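Local coordinates for chromosome partition protein Smc (Pyrococcus yayanosii, PDB 5XEI), which probably serves in chromosome condensation and partitioning as an ATP-hydrolysing, DNA-binding SMC homodimer, of which this construct holds the head and the neighbouring coiled coil, at residues E405-P410 with V415-A420; A381-G386 with K426-L431; E177-E182 with E352-I357; K359-V364 with D398-G403. All coordinates share one frame; numbering follows the deposited sequence.

Interaction 1 (E405-P410 with V415-A420); sequences EIEAKP and VKRIEA
Arg417 turns its guanidinium side-on to Glu405, so that NE and NH2 both close on a single carboxylate oxygen. Glu405 OE2 lies 2.7 Å from Arg417 NE and 2.6 Å from Arg417 NH2, near the guanidinium edge. The two flat groups are not coplanar: their planes stand 58° apart. NH2 meets the syn side of OE2, while NE reaches it from above the carboxylate plane. Glu405 gets there with CG anti to its backbone N (chi1 -156°) and an extended chain. The aliphatic part of the same arginine does a second job, since Arg417 CG lies 3.4 Å from Glu407 CG in the antiparallel non-hydrogen-bonded pair. One step along, Ala408 and Lys416 form the hydrogen-bonded pair on the other face, with Ala408 N to Lys416 O at 3.0 Å and Lys416 N to Ala408 O at 3.1 Å. There Lys416 NZ lies beside CG and CD of Pro410 and forms a salt bridge with Glu425. Ile406 and Ile418 meet nearly perpendicular, Ile418 CG2 3.4 Å from Ile406 CB. Nearer the turn, Val415 CG2 lies against the stem of Lys409. This beta hairpin supplies the central strand, 404-409, and the edge strand, 416-417, of a three-stranded antiparallel sheet. Glu419 shares the charge of Arg417 without an N-H aimed at it, so the arginine probably offsets two neighbouring acids.

Interaction 2 (A381-G386 with K426-L431); sequences AKLSPG and KALTAL
Leu383, just before the chain leaves helix 321-383 at Ser384, carries nearly all of the 381-386 side of this contact, packing against Leu428 and Leu431 of helix 424-440. Starting at Lys426, the second segment first turns elsewhere, and that lysine lies along helix 147-152. Leu428 is the main partner. The two leucines interlock reciprocally, each laying a methyl beside the other's backbone carbonyl: Leu383 CD1 is 3.4 Å from Leu428 O, and Leu428 CD1 is 3.7 Å from Leu383 O. Between them Leu428 CD2 comes within 4.0 Å of Leu383 CB. In Leu428, CG sits anti to the carbonyl carbon (chi1 -73°), which carries both methyls across to the end of the other helix. Thr429 points its CB away from Leu383, to the side where Ala408 and Ile418 of the neighbouring hairpin pack. Leu431 adds a lighter touch, its CB 4.2 Å from Leu383 CD1. Val463 of helix 457-470 packs on both Leu383 and Leu428, making the cluster a three-helix one. Helix 424-440 starts within the ABC signature motif, which opens with Met421 and Ser422, and is the signature helix of the head in SMC and other ABC-type ATPases.

Interaction 3 (E177-E182 with E352-I357); sequences EKALEE and EFINEI
Ala179 is the small bump of this contact: its single methyl drops into the notch between Phe353 and Ile354 on the facing helix. Ala179 CB reaches Ile354 CG1 at 3.6 Å on one wall of that notch. On the other wall it meets the rim of the phenylalanine ring, 3.9 Å from Phe353 CD2 and close to the ring plane, so the aromatic edge rather than a face borders the hollow. A chi1 of -179° swings the Phe353 ring away from its own backbone N and across to the alanine. The two helices belong to the antiparallel coiled-coil arm that rises from the SMC head; over these short segments their axes run 162° apart in direction and approach to 9.8 Å. Ile354 is the bump in the reverse sense. Its CD1 pushes into the dip formed by Ala179 and Leu180, lying 3.6 Å from Leu180 CD2 and 3.8 Å from Ala179 O. Leu180 runs roughly perpendicular to Ile354, its CD2 methyl lying against the isoleucine CD1. Ala179 and Ile354 are buried, with the more exposed Leu180 and Phe353 on either flank of them. One turn farther along helix 321-383, Ile357 packs instead on Lys175 and Lys176 of helix 170-246.

Interaction 4 (K359-V364 with D398-G403); sequences KEKKNV and DPFSGG
Lys361 lies over one face of the Phe400 ring, meeting it with both its ammonium and its last methylene. The cation-pi component is well centred: Lys361 NZ stands 4.3 Å from the ring centroid and 3° off the ring normal. A CH-pi component comes from the methylene before it, with Lys361 CE 3.8 Å from the same centroid. An all-trans chain (chi1 173°) stretches the lysine aslant over the ring, and its CG starts 3.5 Å from Phe400 CZ. The ammonium also forms a salt bridge with Asp173, which probably helps hold it in place above the ring. Plain apolar packing comes next. The backbone at Lys362 borders the ring edge, CA 4.1 Å from Phe400 CZ, and the Lys362 chain bends so that CE lies 3.9 Å from Pro399 CD. Polar bonds shape the loop itself: Asp398 O accepts from both Ser401 N and Ser401 OG, closing the 3-10 turn that presents Pro399 and Phe400. Lys362 NZ bonds to Glu397 O just before that turn. The loop joins strands 388-393 and 404-409 and packs on helix 321-383, where Phe365 meets the Phe400 ring; on the flank, Lys361 touches Tyr172 of helix 170-246, and Gly402 O takes a hydrogen bond from Arg160 of helix 156-167.

In the fold
From the N terminus, interaction 3 comes first: helix 170-246 goes out along the coiled coil, and helix 321-383 returns to meet it, closing a loop of 169 intervening residues. Interaction 4 opens just beyond it on that returning helix, and closes on the loop after strand 388-393. Before it closes, interaction 2 has opened at the helix end, so these two cross. Interaction 2 closes on helix 424-440, and interaction 1, the hairpin of strands 404-409 and 416-417, is nested within its loop. Those last two touch, Ile418 CG2 lying 3.8 Å from Thr429 CG2. Helix 321-383 thus runs from the arm into the head, where it meets the loop of the small sheet and helix 424-440.

Interaction 1 (E405-P410 with V415-A420)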
loop_
_atom_site.group_PDB
_atom_site.type_symbol
_atom_site.label_atom_id
_atom_site.label_comp_id
_atom_site.label_asym_id
_atom_site.label_seq_id
_atom_site.Cartn_x
_atom_site.Cartn_y
_atom_site.Cartn_z
ATOM N N GLU A 405 22.122 -7.579 -13.745
ATOM C CA GLU A 405 23.559 -7.506 -13.897
ATOM C C GLU A 405 23.925 -6.867 -15.223
ATOM O O GLU A 405 23.081 -6.678 -16.102
ATOM C CB GLU A 405 24.189 -8.890 -13.795
ATOM C CG GLU A 405 25.639 -8.821 -13.367
ATOM C CD GLU A 405 26.026 -10.061 -12.630
ATOM O OE1 GLU A 405 25.102 -10.818 -12.243
ATOM O OE2 GLU A 405 27.238 -10.279 -12.431
ATOM N N ILE A 406 25.215 -6.547 -15.345
ATOM C CA ILE A 406 25.796 -5.950 -16.539
ATOM C C ILE A 406 26.920 -6.834 -17.058
ATOM O O ILE A 406 27.670 -7.429 -16.274
ATOM C CB ILE A 406 26.345 -4.549 -16.247
ATOM C CG1 ILE A 406 25.287 -3.700 -15.585
ATOM C CG2 ILE A 406 26.768 -3.883 -17.520
ATOM C CD1 ILE A 406 25.774 -2.306 -15.315
ATOM N N GLU A 407 27.045 -6.898 -18.386
ATOM C CA GLU A 407 28.193 -7.505 -19.042
ATOM C C GLU A 407 28.631 -6.627 -20.201
ATOM O O GLU A 407 27.792 -6.096 -20.932
ATOM C CB GLU A 407 27.874 -8.908 -19.533
ATOM C CG GLU A 407 27.813 -9.875 -18.399
ATOM C CD GLU A 407 27.474 -11.276 -18.842
ATOM O OE1 GLU A 407 27.406 -11.508 -20.073
ATOM O OE2 GLU A 407 27.271 -12.147 -17.960
ATOM N N ALA A 408 29.945 -6.472 -20.362
ATOM C CA ALA A 408 30.507 -5.607 -21.388
ATOM C C ALA A 408 31.572 -6.350 -22.167
ATOM O O ALA A 408 32.259 -7.223 -21.628
ATOM C CB ALA A 408 31.130 -4.339 -20.797
ATOM N N LYS A 409 31.705 -5.987 -23.442
ATOM C CA LYS A 409 32.786 -6.487 -24.290
ATOM C C LYS A 409 33.439 -5.321 -25.021
ATOM O O LYS A 409 32.852 -4.778 -25.974
ATOM C CB LYS A 409 32.297 -7.519 -25.287
ATOM C CG LYS A 409 33.429 -8.212 -25.994
ATOM C CD LYS A 409 32.904 -9.102 -27.107
ATOM C CE LYS A 409 33.972 -9.983 -27.720
ATOM N NZ LYS A 409 35.095 -9.188 -28.267
ATOM N N PRO A 410 34.629 -4.894 -24.594
ATOM C CA PRO A 410 35.404 -3.946 -25.402
ATOM C C PRO A 410 35.881 -4.625 -26.666
ATOM O O PRO A 410 36.167 -5.828 -26.668
ATOM C CB PRO A 410 36.587 -3.578 -24.498
ATOM C CG PRO A 410 36.259 -4.126 -23.141
ATOM C CD PRO A 410 35.327 -5.268 -23.351
ATOM N N VAL A 415 34.684 -10.717 -22.653
ATOM C CA VAL A 415 33.413 -10.370 -22.016
ATOM C C VAL A 415 33.540 -10.537 -20.515
ATOM O O VAL A 415 33.848 -11.639 -20.023
ATOM C CB VAL A 415 32.267 -11.235 -22.562
ATOM C CG1 VAL A 415 31.163 -11.364 -21.518
ATOM C CG2 VAL A 415 31.704 -10.645 -23.842
ATOM N N LYS A 416 33.295 -9.464 -19.767
ATOM C CA LYS A 416 33.365 -9.478 -18.317
ATOM C C LYS A 416 32.097 -8.870 -17.732
ATOM O O LYS A 416 31.529 -7.925 -18.288
ATOM C CB LYS A 416 34.578 -8.690 -17.790
ATOM C CG LYS A 416 35.633 -8.430 -18.774
ATOM C CD LYS A 416 36.665 -7.467 -18.248
ATOM C CE LYS A 416 37.574 -7.066 -19.302
ATOM N NZ LYS A 416 36.986 -6.228 -20.325
ATOM N N ARG A 417 31.661 -9.401 -16.600
ATOM C CA ARG A 417 30.592 -8.705 -15.906
ATOM C C ARG A 417 31.172 -7.563 -15.078
ATOM O O ARG A 417 32.384 -7.490 -14.843
ATOM C CB ARG A 417 29.800 -9.669 -15.037
ATOM C CG ARG A 417 29.535 -10.993 -15.722
ATOM C CD ARG A 417 29.836 -12.143 -14.796
ATOM N NE ARG A 417 29.076 -11.917 -13.597
ATOM C CZ ARG A 417 29.462 -12.331 -12.402
ATOM N NH1 ARG A 417 30.610 -12.993 -12.275
ATOM N NH2 ARG A 417 28.714 -12.072 -11.333
ATOM N N ILE A 418 30.286 -6.657 -14.641
ATOM C CA ILE A 418 30.743 -5.438 -13.970
ATOM C C ILE A 418 31.563 -5.749 -12.735
ATOM O O ILE A 418 32.454 -4.978 -12.379
ATOM C CB ILE A 418 29.573 -4.485 -13.637
ATOM C CG1 ILE A 418 28.354 -5.250 -13.081
ATOM C CG2 ILE A 418 29.303 -3.520 -14.821
ATOM C CD1 ILE A 418 28.501 -5.824 -11.692
ATOM N N GLU A 419 31.279 -6.866 -12.059
ATOM C CA GLU A 419 32.089 -7.299 -10.920
ATOM C C GLU A 419 33.583 -7.180 -11.203
ATOM O O GLU A 419 34.351 -6.685 -10.368
ATOM C CB GLU A 419 31.758 -8.749 -10.575
ATOM C CG GLU A 419 30.646 -8.927 -9.592
ATOM C CD GLU A 419 29.385 -8.233 -10.033
ATOM O OE1 GLU A 419 29.062 -7.182 -9.430
ATOM O OE2 GLU A 419 28.743 -8.717 -10.998
ATOM N N ALA A 420 34.011 -7.621 -12.378
ATOM C CA ALA A 420 35.424 -7.750 -12.675
ATOM C C ALA A 420 35.967 -6.590 -13.491
ATOM O O ALA A 420 37.022 -6.738 -14.113
ATOM C CB ALA A 420 35.682 -9.068 -13.402
#

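Interaction 2 (A381-G386 with K426-L431)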
loop_
_atom_site.group_PDB
_atom_site.type_symbol
_atom_site.label_atom_id
_atom_site.label_comp_id
_atom_site.label_asym_id
_atom_site.label_seq_id
_atom_site.Cartn_x
_atom_site.Cartn_y
_atom_site.Cartn_z
ATOM N N ALA A 381 28.911 1.405 -26.980
ATOM C CA ALA A 381 29.612 1.375 -28.262
ATOM C C ALA A 381 30.170 2.747 -28.604
ATOM O O ALA A 381 31.232 2.849 -29.220
ATOM C CB ALA A 381 28.687 0.885 -29.374
ATOM N N LYS A 382 29.483 3.811 -28.187
ATOM C CA LYS A 382 29.960 5.158 -28.472
ATOM C C LYS A 382 31.205 5.487 -27.655
ATOM O O LYS A 382 32.137 6.113 -28.169
ATOM C CB LYS A 382 28.838 6.168 -28.222
ATOM C CG LYS A 382 29.242 7.619 -28.339
ATOM C CD LYS A 382 29.947 7.891 -29.658
ATOM C CE LYS A 382 30.027 9.378 -29.976
ATOM N NZ LYS A 382 30.594 9.590 -31.343
ATOM N N LEU A 383 31.264 5.051 -26.395
ATOM C CA LEU A 383 32.442 5.357 -25.584
ATOM C C LEU A 383 33.601 4.390 -25.822
ATOM O O LEU A 383 34.759 4.752 -25.602
ATOM C CB LEU A 383 32.080 5.363 -24.095
ATOM C CG LEU A 383 31.001 6.343 -23.640
ATOM C CD1 LEU A 383 30.531 6.067 -22.187
ATOM C CD2 LEU A 383 31.521 7.767 -23.809
ATOM N N SER A 384 33.325 3.162 -26.230
ATOM C CA SER A 384 34.359 2.169 -26.523
ATOM C C SER A 384 34.052 1.608 -27.900
ATOM O O SER A 384 33.422 0.550 -28.039
ATOM C CB SER A 384 34.415 1.068 -25.468
ATOM O OG SER A 384 35.015 -0.098 -25.993
ATOM N N PRO A 385 34.496 2.296 -28.945
ATOM C CA PRO A 385 34.048 1.957 -30.301
ATOM C C PRO A 385 34.345 0.506 -30.661
ATOM O O PRO A 385 35.347 -0.081 -30.235
ATOM C CB PRO A 385 34.825 2.939 -31.184
ATOM C CG PRO A 385 35.970 3.429 -30.318
ATOM C CD PRO A 385 35.445 3.425 -28.924
ATOM N N GLY A 386 33.432 -0.076 -31.440
ATOM C CA GLY A 386 33.475 -1.485 -31.746
ATOM C C GLY A 386 33.125 -2.405 -30.597
ATOM O O GLY A 386 33.206 -3.630 -30.766
ATOM N N LYS A 426 35.903 0.105 -16.301
ATOM C CA LYS A 426 34.994 0.316 -15.191
ATOM C C LYS A 426 34.316 1.684 -15.276
ATOM O O LYS A 426 33.118 1.809 -15.017
ATOM C CB LYS A 426 35.796 0.132 -13.905
ATOM C CG LYS A 426 35.181 0.629 -12.648
ATOM C CD LYS A 426 35.925 0.045 -11.444
ATOM C CE LYS A 426 37.144 0.874 -11.042
ATOM N NZ LYS A 426 38.105 0.063 -10.235
ATOM N N ALA A 427 35.050 2.715 -15.677
ATOM C CA ALA A 427 34.469 4.053 -15.654
ATOM C C ALA A 427 33.585 4.289 -16.870
ATOM O O ALA A 427 32.465 4.796 -16.743
ATOM C CB ALA A 427 35.568 5.120 -15.572
ATOM N N LEU A 428 34.080 3.934 -18.062
ATOM C CA LEU A 428 33.288 4.096 -19.278
ATOM C C LEU A 428 31.991 3.307 -19.215
ATOM O O LEU A 428 30.965 3.743 -19.748
ATOM C CB LEU A 428 34.099 3.662 -20.494
ATOM C CG LEU A 428 35.216 4.623 -20.891
ATOM C CD1 LEU A 428 35.879 4.137 -22.141
ATOM C CD2 LEU A 428 34.668 6.029 -21.077
ATOM N N THR A 429 32.022 2.143 -18.574
ATOM C CA THR A 429 30.811 1.366 -18.395
ATOM C C THR A 429 29.846 2.072 -17.460
ATOM O O THR A 429 28.668 2.251 -17.789
ATOM C CB THR A 429 31.175 -0.017 -17.874
ATOM O OG1 THR A 429 31.644 -0.799 -18.972
ATOM C CG2 THR A 429 29.979 -0.702 -17.231
ATOM N N ALA A 430 30.328 2.486 -16.287
ATOM C CA ALA A 430 29.459 3.173 -15.342
ATOM C C ALA A 430 28.800 4.357 -16.015
ATOM O O ALA A 430 27.630 4.654 -15.758
ATOM C CB ALA A 430 30.247 3.624 -14.111
ATOM N N LEU A 431 29.510 4.998 -16.941
ATOM C CA LEU A 431 28.970 6.199 -17.563
ATOM C C LEU A 431 27.977 5.878 -18.665
ATOM O O LEU A 431 27.031 6.655 -18.885
ATOM C CB LEU A 431 30.100 7.073 -18.105
ATOM C CG LEU A 431 30.814 7.881 -17.015
ATOM C CD1 LEU A 431 32.260 7.898 -17.282
ATOM C CD2 LEU A 431 30.292 9.301 -16.918
#

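Interaction 3 (E177-E182 with E352-I357)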
loop_
_atom_site.group_PDB
_atom_site.type_symbol
_atom_site.label_atom_id
_atom_site.label_comp_id
_atom_site.label_asym_id
_atom_site.label_seq_id
_atom_site.Cartn_x
_atom_site.Cartn_y
_atom_site.Cartn_z
ATOM N N GLU A 177 -1.978 -1.736 -3.302
ATOM C CA GLU A 177 -2.062 -1.865 -1.849
ATOM C C GLU A 177 -3.486 -1.627 -1.354
ATOM O O GLU A 177 -3.958 -2.343 -0.463
ATOM C CB GLU A 177 -1.060 -0.941 -1.135
ATOM C CG GLU A 177 -1.341 0.583 -1.155
ATOM C CD GLU A 177 -2.390 1.106 -0.134
ATOM O OE1 GLU A 177 -3.065 0.309 0.555
ATOM O OE2 GLU A 177 -2.547 2.347 -0.040
ATOM N N LYS A 178 -4.193 -0.629 -1.909
ATOM C CA LYS A 178 -5.589 -0.462 -1.505
ATOM C C LYS A 178 -6.445 -1.623 -2.002
ATOM O O LYS A 178 -7.423 -1.997 -1.349
ATOM C CB LYS A 178 -6.157 0.879 -1.986
ATOM C CG LYS A 178 -7.674 1.028 -1.721
ATOM C CD LYS A 178 -8.213 2.476 -1.830
ATOM C CE LYS A 178 -8.695 3.022 -0.461
ATOM N NZ LYS A 178 -9.394 4.350 -0.533
ATOM N N ALA A 179 -6.086 -2.223 -3.131
ATOM C CA ALA A 179 -6.790 -3.421 -3.558
ATOM C C ALA A 179 -6.596 -4.547 -2.558
ATOM O O ALA A 179 -7.531 -5.299 -2.266
ATOM C CB ALA A 179 -6.315 -3.850 -4.946
ATOM N N LEU A 180 -5.381 -4.689 -2.029
ATOM C CA LEU A 180 -5.146 -5.743 -1.055
ATOM C C LEU A 180 -5.792 -5.408 0.284
ATOM O O LEU A 180 -6.168 -6.314 1.034
ATOM C CB LEU A 180 -3.649 -5.993 -0.888
ATOM C CG LEU A 180 -2.911 -6.852 -1.917
ATOM C CD1 LEU A 180 -1.434 -6.763 -1.685
ATOM C CD2 LEU A 180 -3.315 -8.287 -1.846
ATOM N N GLU A 181 -5.929 -4.125 0.606
ATOM C CA GLU A 181 -6.705 -3.769 1.784
ATOM C C GLU A 181 -8.137 -4.267 1.628
ATOM O O GLU A 181 -8.636 -5.035 2.457
ATOM C CB GLU A 181 -6.640 -2.253 2.016
ATOM C CG GLU A 181 -7.900 -1.616 2.599
ATOM C CD GLU A 181 -8.128 -1.926 4.083
ATOM O OE1 GLU A 181 -7.171 -2.368 4.764
ATOM O OE2 GLU A 181 -9.275 -1.717 4.565
ATOM N N GLU A 182 -8.783 -3.914 0.521
ATOM C CA GLU A 182 -10.167 -4.323 0.320
ATOM C C GLU A 182 -10.301 -5.834 0.235
ATOM O O GLU A 182 -11.287 -6.394 0.719
ATOM C CB GLU A 182 -10.721 -3.647 -0.923
ATOM C CG GLU A 182 -10.749 -2.138 -0.730
ATOM C CD GLU A 182 -10.925 -1.372 -2.021
ATOM O OE1 GLU A 182 -10.997 -0.125 -1.960
ATOM O OE2 GLU A 182 -10.988 -2.012 -3.094
ATOM N N GLU A 352 -9.100 -10.512 -9.519
ATOM C CA GLU A 352 -8.810 -10.249 -10.917
ATOM C C GLU A 352 -8.153 -8.891 -11.091
ATOM O O GLU A 352 -7.171 -8.759 -11.829
ATOM C CB GLU A 352 -10.094 -10.350 -11.732
ATOM C CG GLU A 352 -10.667 -11.774 -11.749
ATOM C CD GLU A 352 -11.910 -11.929 -12.613
ATOM O OE1 GLU A 352 -12.771 -11.017 -12.630
ATOM O OE2 GLU A 352 -12.032 -12.988 -13.268
ATOM N N PHE A 353 -8.660 -7.882 -10.389
ATOM C CA PHE A 353 -8.093 -6.539 -10.455
ATOM C C PHE A 353 -6.645 -6.521 -9.970
ATOM O O PHE A 353 -5.767 -5.932 -10.614
ATOM C CB PHE A 353 -8.973 -5.601 -9.626
ATOM C CG PHE A 353 -8.532 -4.168 -9.618
ATOM C CD1 PHE A 353 -8.892 -3.310 -10.642
ATOM C CD2 PHE A 353 -7.781 -3.667 -8.561
ATOM C CE1 PHE A 353 -8.492 -1.979 -10.625
ATOM C CE2 PHE A 353 -7.371 -2.341 -8.539
ATOM C CZ PHE A 353 -7.730 -1.494 -9.572
ATOM N N ILE A 354 -6.374 -7.164 -8.829
ATOM C CA ILE A 354 -5.007 -7.218 -8.320
ATOM C C ILE A 354 -4.082 -7.893 -9.321
ATOM O O ILE A 354 -2.896 -7.549 -9.423
ATOM C CB ILE A 354 -4.970 -7.937 -6.959
ATOM C CG1 ILE A 354 -5.904 -7.261 -5.968
ATOM C CG2 ILE A 354 -3.579 -7.910 -6.387
ATOM C CD1 ILE A 354 -5.651 -7.674 -4.536
ATOM N N ASN A 355 -4.594 -8.855 -10.076
ATOM C CA ASN A 355 -3.767 -9.447 -11.115
ATOM C C ASN A 355 -3.576 -8.505 -12.292
ATOM O O ASN A 355 -2.523 -8.522 -12.926
ATOM C CB ASN A 355 -4.368 -10.764 -11.564
ATOM C CG ASN A 355 -4.303 -11.793 -10.488
ATOM O OD1 ASN A 355 -5.287 -12.454 -10.183
ATOM N ND2 ASN A 355 -3.144 -11.906 -9.859
ATOM N N GLU A 356 -4.569 -7.674 -12.597
ATOM C CA GLU A 356 -4.374 -6.672 -13.632
ATOM C C GLU A 356 -3.274 -5.699 -13.248
ATOM O O GLU A 356 -2.453 -5.312 -14.090
ATOM C CB GLU A 356 -5.674 -5.929 -13.895
ATOM C CG GLU A 356 -6.536 -6.648 -14.898
ATOM C CD GLU A 356 -5.784 -6.893 -16.203
ATOM O OE1 GLU A 356 -5.818 -8.047 -16.697
ATOM O OE2 GLU A 356 -5.155 -5.934 -16.728
ATOM N N ILE A 357 -3.228 -5.309 -11.971
ATOM C CA ILE A 357 -2.233 -4.339 -11.537
ATOM C C ILE A 357 -0.826 -4.903 -11.705
ATOM O O ILE A 357 0.050 -4.261 -12.303
ATOM C CB ILE A 357 -2.505 -3.910 -10.089
ATOM C CG1 ILE A 357 -3.718 -2.988 -10.039
ATOM C CG2 ILE A 357 -1.315 -3.170 -9.543
ATOM C CD1 ILE A 357 -3.427 -1.582 -10.514
#

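Interaction 4 (K359-V364 with D398-G403)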
loop_
_atom_site.group_PDB
_atom_site.type_symbol
_atom_site.label_atom_id
_atom_site.label_comp_id
_atom_site.label_asym_id
_atom_site.label_seq_id
_atom_site.Cartn_x
_atom_site.Cartn_y
_atom_site.Cartn_z
ATOM N N LYS A 359 0.388 -7.149 -13.591
ATOM C CA LYS A 359 0.807 -7.284 -14.972
ATOM C C LYS A 359 1.003 -5.927 -15.640
ATOM O O LYS A 359 1.953 -5.755 -16.406
ATOM C CB LYS A 359 -0.192 -8.156 -15.727
ATOM C CG LYS A 359 -0.475 -9.468 -15.005
ATOM C CD LYS A 359 0.828 -10.260 -14.707
ATOM C CE LYS A 359 0.546 -11.724 -14.298
ATOM N NZ LYS A 359 -0.660 -11.832 -13.382
ATOM N N GLU A 360 0.161 -4.940 -15.341
ATOM C CA GLU A 360 0.472 -3.583 -15.777
ATOM C C GLU A 360 1.822 -3.131 -15.230
ATOM O O GLU A 360 2.697 -2.689 -15.985
ATOM C CB GLU A 360 -0.619 -2.626 -15.328
ATOM C CG GLU A 360 -1.930 -2.831 -16.017
ATOM C CD GLU A 360 -2.998 -1.924 -15.453
ATOM O OE1 GLU A 360 -2.972 -0.697 -15.707
ATOM O OE2 GLU A 360 -3.848 -2.438 -14.710
ATOM N N LYS A 361 2.001 -3.234 -13.908
ATOM C CA LYS A 361 3.267 -2.889 -13.266
ATOM C C LYS A 361 4.451 -3.516 -13.990
ATOM O O LYS A 361 5.410 -2.830 -14.364
ATOM C CB LYS A 361 3.220 -3.349 -11.811
ATOM C CG LYS A 361 4.496 -3.226 -11.015
ATOM C CD LYS A 361 4.328 -3.956 -9.674
ATOM C CE LYS A 361 5.490 -3.708 -8.706
ATOM N NZ LYS A 361 5.323 -4.428 -7.401
ATOM N N LYS A 362 4.392 -4.823 -14.214
ATOM C CA LYS A 362 5.510 -5.494 -14.853
ATOM C C LYS A 362 5.753 -4.934 -16.253
ATOM O O LYS A 362 6.889 -4.594 -16.598
ATOM C CB LYS A 362 5.260 -6.993 -14.878
ATOM C CG LYS A 362 6.222 -7.692 -15.764
ATOM C CD LYS A 362 5.680 -9.029 -16.189
ATOM C CE LYS A 362 6.239 -10.140 -15.342
ATOM N NZ LYS A 362 6.967 -11.136 -16.196
ATOM N N ASN A 363 4.695 -4.783 -17.060
ATOM C CA ASN A 363 4.850 -4.185 -18.393
ATOM C C ASN A 363 5.600 -2.855 -18.346
ATOM O O ASN A 363 6.500 -2.605 -19.157
ATOM C CB ASN A 363 3.493 -3.958 -19.055
ATOM C CG ASN A 363 2.780 -5.243 -19.382
ATOM O OD1 ASN A 363 3.366 -6.317 -19.340
ATOM N ND2 ASN A 363 1.501 -5.144 -19.689
ATOM N N VAL A 364 5.205 -1.963 -17.440
ATOM C CA VAL A 364 5.893 -0.685 -17.357
ATOM C C VAL A 364 7.347 -0.915 -17.011
ATOM O O VAL A 364 8.243 -0.239 -17.527
ATOM C CB VAL A 364 5.212 0.243 -16.336
ATOM C CG1 VAL A 364 5.814 1.629 -16.411
ATOM C CG2 VAL A 364 3.727 0.314 -16.587
ATOM N N ASP A 398 9.494 -13.039 -12.777
ATOM C CA ASP A 398 9.167 -12.165 -11.656
ATOM C C ASP A 398 10.351 -11.220 -11.483
ATOM O O ASP A 398 11.219 -11.446 -10.629
ATOM C CB ASP A 398 8.853 -12.956 -10.387
ATOM C CG ASP A 398 7.751 -14.004 -10.602
ATOM O OD1 ASP A 398 6.792 -14.021 -9.795
ATOM O OD2 ASP A 398 7.847 -14.811 -11.561
ATOM N N PRO A 399 10.406 -10.145 -12.271
ATOM C CA PRO A 399 11.591 -9.290 -12.219
ATOM C C PRO A 399 11.809 -8.701 -10.853
ATOM O O PRO A 399 12.956 -8.458 -10.478
ATOM C CB PRO A 399 11.289 -8.191 -13.250
ATOM C CG PRO A 399 9.981 -8.558 -13.882
ATOM C CD PRO A 399 9.287 -9.467 -12.936
ATOM N N PHE A 400 10.744 -8.484 -10.088
ATOM C CA PHE A 400 10.859 -7.755 -8.832
ATOM C C PHE A 400 11.451 -8.585 -7.713
ATOM O O PHE A 400 11.659 -8.059 -6.619
ATOM C CB PHE A 400 9.499 -7.226 -8.401
ATOM C CG PHE A 400 8.830 -6.411 -9.441
ATOM C CD1 PHE A 400 9.249 -5.118 -9.688
ATOM C CD2 PHE A 400 7.791 -6.943 -10.183
ATOM C CE1 PHE A 400 8.635 -4.364 -10.644
ATOM C CE2 PHE A 400 7.167 -6.200 -11.152
ATOM C CZ PHE A 400 7.586 -4.904 -11.389
ATOM N N SER A 401 11.715 -9.863 -7.946
ATOM C CA SER A 401 12.428 -10.670 -6.972
ATOM C C SER A 401 13.796 -11.078 -7.486
ATOM O O SER A 401 14.480 -11.884 -6.852
ATOM C CB SER A 401 11.593 -11.892 -6.580
ATOM O OG SER A 401 11.136 -12.581 -7.724
ATOM N N GLY A 402 14.222 -10.523 -8.614
ATOM C CA GLY A 402 15.533 -10.782 -9.156
ATOM C C GLY A 402 16.427 -9.555 -9.104
ATOM O O GLY A 402 16.015 -8.449 -8.768
ATOM N N GLY A 403 17.689 -9.782 -9.426
ATOM C CA GLY A 403 18.629 -8.716 -9.584
ATOM C C GLY A 403 18.721 -8.281 -11.027
ATOM O O GLY A 403 17.872 -8.602 -11.866
#